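Local structure of 3-dehydroquinate dehydratase (Geobacillus kaustophilus, 2YR1) at residues A[119-132]-A[161-174]. The protein probably catalyses the cis-dehydration of 3-dehydroquinate to 3-dehydroshikimate, the third step of the chorismate pathway towards the aromatic amino acids. Residues are numbered along the deposited sequence; the frame is centred on the assembly and turned at random.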
loop_
_atom_site.group_PDB
_atom_site.type_symbol
_atom_site.label_atom_id
_atom_site.label_comp_id
_atom_site.label_asym_id
_atom_site.label_seq_id
_atom_site.Cartn_x
_atom_site.Cartn_y
_atom_site.Cartn_z
ATOM N N ASP A 119 25.938 -4.577 -7.185
ATOM C CA ASP A 119 25.028 -5.572 -6.634
ATOM C C ASP A 119 25.692 -6.953 -6.728
ATOM O O ASP A 119 26.147 -7.362 -7.797
ATOM C CB ASP A 119 23.701 -5.586 -7.414
ATOM C CG ASP A 119 22.718 -6.640 -6.892
ATOM O OD1 ASP A 119 23.153 -7.772 -6.603
ATOM O OD2 ASP A 119 21.508 -6.350 -6.780
ATOM N N TYR A 120 25.760 -7.666 -5.609
ATOM C CA TYR A 120 26.357 -8.996 -5.606
ATOM C C TYR A 120 25.463 -9.937 -4.809
ATOM O O TYR A 120 24.873 -9.541 -3.800
ATOM C CB TYR A 120 27.758 -8.953 -5.000
ATOM C CG TYR A 120 28.660 -10.035 -5.522
ATOM C CD1 TYR A 120 28.966 -10.106 -6.880
ATOM C CD2 TYR A 120 29.224 -10.980 -4.664
ATOM C CE1 TYR A 120 29.810 -11.081 -7.372
ATOM C CE2 TYR A 120 30.076 -11.965 -5.150
ATOM C CZ TYR A 120 30.365 -12.008 -6.509
ATOM O OH TYR A 120 31.209 -12.976 -7.013
ATOM N N GLU A 121 25.387 -11.186 -5.259
ATOM C CA GLU A 121 24.526 -12.195 -4.652
ATOM C C GLU A 121 24.994 -12.760 -3.316
ATOM O O GLU A 121 26.138 -13.218 -3.190
ATOM C CB GLU A 121 24.343 -13.363 -5.631
ATOM C CG GLU A 121 24.684 -13.020 -7.092
ATOM C CD GLU A 121 23.632 -12.157 -7.771
ATOM O OE1 GLU A 121 22.811 -12.696 -8.551
ATOM O OE2 GLU A 121 23.627 -10.935 -7.518
ATOM N N LEU A 122 24.096 -12.757 -2.333
ATOM C CA LEU A 122 24.423 -13.302 -1.021
ATOM C C LEU A 122 24.770 -14.769 -1.199
ATOM O O LEU A 122 25.611 -15.312 -0.490
ATOM C CB LEU A 122 23.238 -13.173 -0.050
ATOM C CG LEU A 122 23.600 -13.629 1.377
ATOM C CD1 LEU A 122 22.846 -12.821 2.399
ATOM C CD2 LEU A 122 23.305 -15.111 1.542
ATOM N N ALA A 123 24.126 -15.402 -2.173
ATOM C CA ALA A 123 24.355 -16.812 -2.443
ATOM C C ALA A 123 25.830 -17.155 -2.613
ATOM O O ALA A 123 26.212 -18.310 -2.472
ATOM C CB ALA A 123 23.576 -17.238 -3.681
ATOM N N TYR A 124 26.659 -16.159 -2.910
ATOM C CA TYR A 124 28.091 -16.402 -3.097
ATOM C C TYR A 124 28.872 -16.394 -1.787
ATOM O O TYR A 124 30.102 -16.296 -1.790
ATOM C CB TYR A 124 28.689 -15.382 -4.074
ATOM C CG TYR A 124 28.093 -15.439 -5.468
ATOM C CD1 TYR A 124 28.566 -14.609 -6.482
ATOM C CD2 TYR A 124 27.042 -16.314 -5.770
ATOM C CE1 TYR A 124 28.007 -14.644 -7.769
ATOM C CE2 TYR A 124 26.478 -16.358 -7.047
ATOM C CZ TYR A 124 26.966 -15.523 -8.040
ATOM O OH TYR A 124 26.414 -15.566 -9.302
ATOM N N GLY A 125 28.139 -16.509 -0.680
ATOM C CA GLY A 125 28.717 -16.543 0.655
ATOM C C GLY A 125 30.111 -15.981 0.881
ATOM O O GLY A 125 30.326 -14.771 0.800
ATOM N N GLU A 126 31.056 -16.865 1.187
ATOM C CA GLU A 126 32.437 -16.462 1.451
ATOM C C GLU A 126 33.059 -15.663 0.315
ATOM O O GLU A 126 33.877 -14.771 0.548
ATOM C CB GLU A 126 33.313 -17.686 1.715
ATOM C CG GLU A 126 33.239 -18.735 0.624
ATOM C CD GLU A 126 34.550 -19.469 0.413
ATOM O OE1 GLU A 126 35.170 -19.897 1.413
ATOM O OE2 GLU A 126 34.955 -19.625 -0.758
ATOM N N ARG A 127 32.680 -15.979 -0.917
ATOM C CA ARG A 127 33.246 -15.272 -2.052
ATOM C C ARG A 127 32.855 -13.808 -2.044
ATOM O O ARG A 127 33.324 -13.037 -2.875
ATOM C CB ARG A 127 32.805 -15.925 -3.355
ATOM C CG ARG A 127 33.245 -17.371 -3.477
ATOM C CD ARG A 127 32.865 -17.934 -4.837
ATOM N NE ARG A 127 31.417 -18.031 -5.026
ATOM C CZ ARG A 127 30.653 -18.996 -4.518
ATOM N NH1 ARG A 127 31.197 -19.957 -3.782
ATOM N NH2 ARG A 127 29.343 -19.002 -4.756
ATOM N N ILE A 128 31.986 -13.428 -1.109
ATOM C CA ILE A 128 31.556 -12.038 -1.020
ATOM C C ILE A 128 32.692 -11.174 -0.486
ATOM O O ILE A 128 32.872 -10.038 -0.924
ATOM C CB ILE A 128 30.301 -11.879 -0.119
ATOM C CG1 ILE A 128 29.117 -12.641 -0.732
ATOM C CG2 ILE A 128 29.929 -10.401 -0.012
ATOM C CD1 ILE A 128 27.891 -12.764 0.179
ATOM N N ALA A 129 33.467 -11.714 0.449
ATOM C CA ALA A 129 34.593 -10.974 1.009
ATOM C C ALA A 129 35.415 -10.442 -0.158
ATOM O O ALA A 129 35.788 -9.266 -0.195
ATOM C CB ALA A 129 35.443 -11.891 1.882
ATOM N N ASP A 130 35.675 -11.321 -1.120
ATOM C CA ASP A 130 36.436 -10.975 -2.316
ATOM C C ASP A 130 35.874 -9.698 -2.932
ATOM O O ASP A 130 36.580 -8.702 -3.078
ATOM C CB ASP A 130 36.351 -12.113 -3.332
ATOM C CG ASP A 130 37.512 -12.114 -4.309
ATOM O OD1 ASP A 130 37.887 -11.025 -4.795
ATOM O OD2 ASP A 130 38.038 -13.213 -4.591
ATOM N N VAL A 131 34.597 -9.720 -3.294
ATOM C CA VAL A 131 33.986 -8.529 -3.881
ATOM C C VAL A 131 33.909 -7.402 -2.851
ATOM O O VAL A 131 34.027 -6.221 -3.189
ATOM C CB VAL A 131 32.581 -8.837 -4.421
ATOM C CG1 VAL A 131 31.818 -7.547 -4.640
ATOM C CG2 VAL A 131 32.697 -9.599 -5.737
ATOM N N ARG A 132 33.735 -7.775 -1.590
ATOM C CA ARG A 132 33.658 -6.806 -0.509
ATOM C C ARG A 132 34.875 -5.868 -0.519
ATOM O O ARG A 132 34.737 -4.648 -0.573
ATOM C CB ARG A 132 33.583 -7.537 0.837
ATOM C CG ARG A 132 33.071 -6.713 2.017
ATOM C CD ARG A 132 33.154 -5.229 1.755
ATOM N NE ARG A 132 31.844 -4.607 1.863
ATOM C CZ ARG A 132 31.532 -3.410 1.374
ATOM N NH1 ARG A 132 32.437 -2.694 0.722
ATOM N NH2 ARG A 132 30.315 -2.921 1.565
ATOM N N ASP A 161 18.085 -13.909 5.550
ATOM C CA ASP A 161 18.841 -13.450 4.380
ATOM C C ASP A 161 19.397 -12.052 4.572
ATOM O O ASP A 161 20.559 -11.792 4.285
ATOM C CB ASP A 161 17.971 -13.427 3.106
ATOM C CG ASP A 161 17.669 -14.811 2.573
ATOM O OD1 ASP A 161 18.538 -15.712 2.672
ATOM O OD2 ASP A 161 16.560 -14.993 2.027
ATOM N N MET A 162 18.556 -11.141 5.054
ATOM C CA MET A 162 18.982 -9.771 5.247
ATOM C C MET A 162 19.980 -9.648 6.400
ATOM O O MET A 162 20.896 -8.838 6.351
ATOM C CB MET A 162 17.763 -8.863 5.478
ATOM C CG MET A 162 16.984 -8.581 4.195
ATOM S SD MET A 162 15.525 -7.551 4.380
ATOM C CE MET A 162 14.305 -8.745 5.025
ATOM N N ARG A 163 19.802 -10.444 7.444
ATOM C CA ARG A 163 20.737 -10.374 8.556
ATOM C C ARG A 163 22.114 -10.812 8.075
ATOM O O ARG A 163 23.115 -10.197 8.416
ATOM C CB ARG A 163 20.276 -11.266 9.715
ATOM C CG ARG A 163 19.041 -10.750 10.435
ATOM C CD ARG A 163 19.129 -11.035 11.923
ATOM N NE ARG A 163 18.959 -12.451 12.216
ATOM C CZ ARG A 163 19.609 -13.099 13.181
ATOM N NH1 ARG A 163 20.479 -12.453 13.946
ATOM N NH2 ARG A 163 19.388 -14.391 13.381
ATOM N N GLN A 164 22.149 -11.863 7.258
ATOM C CA GLN A 164 23.400 -12.407 6.735
ATOM C C GLN A 164 24.079 -11.424 5.775
ATOM O O GLN A 164 25.306 -11.277 5.782
ATOM C CB GLN A 164 23.124 -13.736 6.027
ATOM C CG GLN A 164 24.323 -14.665 5.941
ATOM C CD GLN A 164 24.565 -15.406 7.240
ATOM O OE1 GLN A 164 24.900 -14.806 8.262
ATOM N NE2 GLN A 164 24.379 -16.720 7.210
ATOM N N ALA A 165 23.282 -10.763 4.942
ATOM C CA ALA A 165 23.825 -9.799 4.001
ATOM C C ALA A 165 24.616 -8.758 4.799
ATOM O O ALA A 165 25.739 -8.408 4.438
ATOM C CB ALA A 165 22.700 -9.137 3.222
ATOM N N GLU A 166 24.028 -8.275 5.891
ATOM C CA GLU A 166 24.700 -7.300 6.728
ATOM C C GLU A 166 25.925 -7.965 7.356
ATOM O O GLU A 166 26.969 -7.347 7.447
ATOM C CB GLU A 166 23.764 -6.770 7.825
ATOM C CG GLU A 166 24.436 -5.737 8.740
ATOM C CD GLU A 166 23.533 -5.309 9.886
ATOM O OE1 GLU A 166 22.983 -6.193 10.568
ATOM O OE2 GLU A 166 23.370 -4.095 10.097
ATOM N N ARG A 167 25.795 -9.222 7.772
ATOM C CA ARG A 167 26.927 -9.954 8.361
ATOM C C ARG A 167 28.129 -10.010 7.395
ATOM O O ARG A 167 29.289 -9.928 7.830
ATOM C CB ARG A 167 26.528 -11.389 8.715
ATOM C CG ARG A 167 25.392 -11.523 9.708
ATOM C CD ARG A 167 25.870 -12.078 11.039
ATOM N NE ARG A 167 24.772 -12.229 11.989
ATOM C CZ ARG A 167 23.779 -13.109 11.872
ATOM N NH1 ARG A 167 23.729 -13.946 10.839
ATOM N NH2 ARG A 167 22.823 -13.145 12.789
ATOM N N TYR A 168 27.855 -10.146 6.095
ATOM C CA TYR A 168 28.917 -10.212 5.083
ATOM C C TYR A 168 29.489 -8.855 4.684
ATOM O O TYR A 168 30.301 -8.765 3.766
ATOM C CB TYR A 168 28.422 -10.928 3.822
ATOM C CG TYR A 168 28.297 -12.425 3.957
ATOM C CD1 TYR A 168 27.088 -13.067 3.688
ATOM C CD2 TYR A 168 29.396 -13.214 4.312
ATOM C CE1 TYR A 168 26.969 -14.446 3.764
ATOM C CE2 TYR A 168 29.289 -14.610 4.392
ATOM C CZ TYR A 168 28.068 -15.215 4.114
ATOM O OH TYR A 168 27.939 -16.588 4.163
ATOM N N GLY A 169 29.047 -7.795 5.350
ATOM C CA GLY A 169 29.571 -6.480 5.046
ATOM C C GLY A 169 28.782 -5.632 4.073
ATOM O O GLY A 169 29.281 -4.614 3.599
ATOM N N ALA A 170 27.556 -6.032 3.763
ATOM C CA ALA A 170 26.750 -5.248 2.840
ATOM C C ALA A 170 26.516 -3.818 3.322
ATOM O O ALA A 170 26.429 -3.551 4.531
ATOM C CB ALA A 170 25.400 -5.937 2.614
ATOM N N ASP A 171 26.422 -2.892 2.377
ATOM C CA ASP A 171 26.119 -1.514 2.705
ATOM C C ASP A 171 24.603 -1.374 2.599
ATOM O O ASP A 171 23.988 -0.516 3.241
ATOM C CB ASP A 171 26.798 -0.548 1.736
ATOM C CG ASP A 171 28.311 -0.456 1.961
ATOM O OD1 ASP A 171 28.726 -0.195 3.107
ATOM O OD2 ASP A 171 29.073 -0.650 1.000
ATOM N N ILE A 172 24.018 -2.236 1.772
ATOM C CA ILE A 172 22.579 -2.266 1.544
ATOM C C ILE A 172 22.202 -3.724 1.341
ATOM O O ILE A 172 22.883 -4.442 0.621
ATOM C CB ILE A 172 22.186 -1.482 0.266
ATOM C CG1 ILE A 172 22.578 -0.014 0.422
ATOM C CG2 ILE A 172 20.700 -1.656 -0.018
ATOM C CD1 ILE A 172 22.151 0.873 -0.732
ATOM N N ALA A 173 21.122 -4.154 1.991
ATOM C CA ALA A 173 20.647 -5.530 1.882
ATOM C C ALA A 173 19.432 -5.554 0.967
ATOM O O ALA A 173 18.520 -4.736 1.126
ATOM C CB ALA A 173 20.262 -6.053 3.253
ATOM N N LYS A 174 19.407 -6.473 0.003
ATOM C CA LYS A 174 18.262 -6.526 -0.899
ATOM C C LYS A 174 17.628 -7.911 -1.038
ATOM O O LYS A 174 18.332 -8.911 -1.191
ATOM C CB LYS A 174 18.666 -5.997 -2.283
ATOM C CG LYS A 174 17.582 -6.142 -3.361
ATOM C CD LYS A 174 18.061 -5.678 -4.739
ATOM C CE LYS A 174 17.028 -6.033 -5.794
ATOM N NZ LYS A 174 17.575 -6.089 -7.172
HETATM O O HOH W 1 19.841 -4.468 -7.561
#
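Tyr168, Ile128, Leu122 and Arg132 carry a contact between neighbouring parts of a TIM barrel, where the end of helix 155-167 and its turn into strand 172-177 pack against helix 127-137 and the loop leading into it. Strand 141-148 lies between strands 117-121 and 172-177 in the parallel barrel sheet. Ile128 CD1 lies over one face of the Tyr168 ring, a CH-pi contact 4.0 Å from the ring centroid, and Gly125 CA comes within 3.6 Å of Tyr168 OH. Leu122 meets the ring edge through CG. With that CG anti to the backbone N (chi1 -175°), Leu122 CD1 lies against the helix backbone, 3.1 Å from Asp161 O, and against Ala165 CB. Between the strands, Asp119 OD2 and NZ of Lys174, the predicted Schiff-base lysine, form only a long ion pair at 4.0 Å; a water bridges them, donating to Asp119 and accepting from Lys174, while Ser145 holds the other carboxylate oxygen of Asp119. Helix 155-167 ends in a Schellman motif at Gly169, whose positive phi suits glycine. The Gly169 carbonyl is gripped side-on by Arg132, bent at chi2 and chi3: Arg132 NE (3.1 Å) and NH2 both bond Gly169 O from one face of the carbonyl plane. Arg132 NH2 also makes a salt bridge to Asp171 OD2 at 2.6 Å; OD2 lies in the guanidinium plane, while NH2 meets the carboxylate from above its plane, the two planes 77° apart.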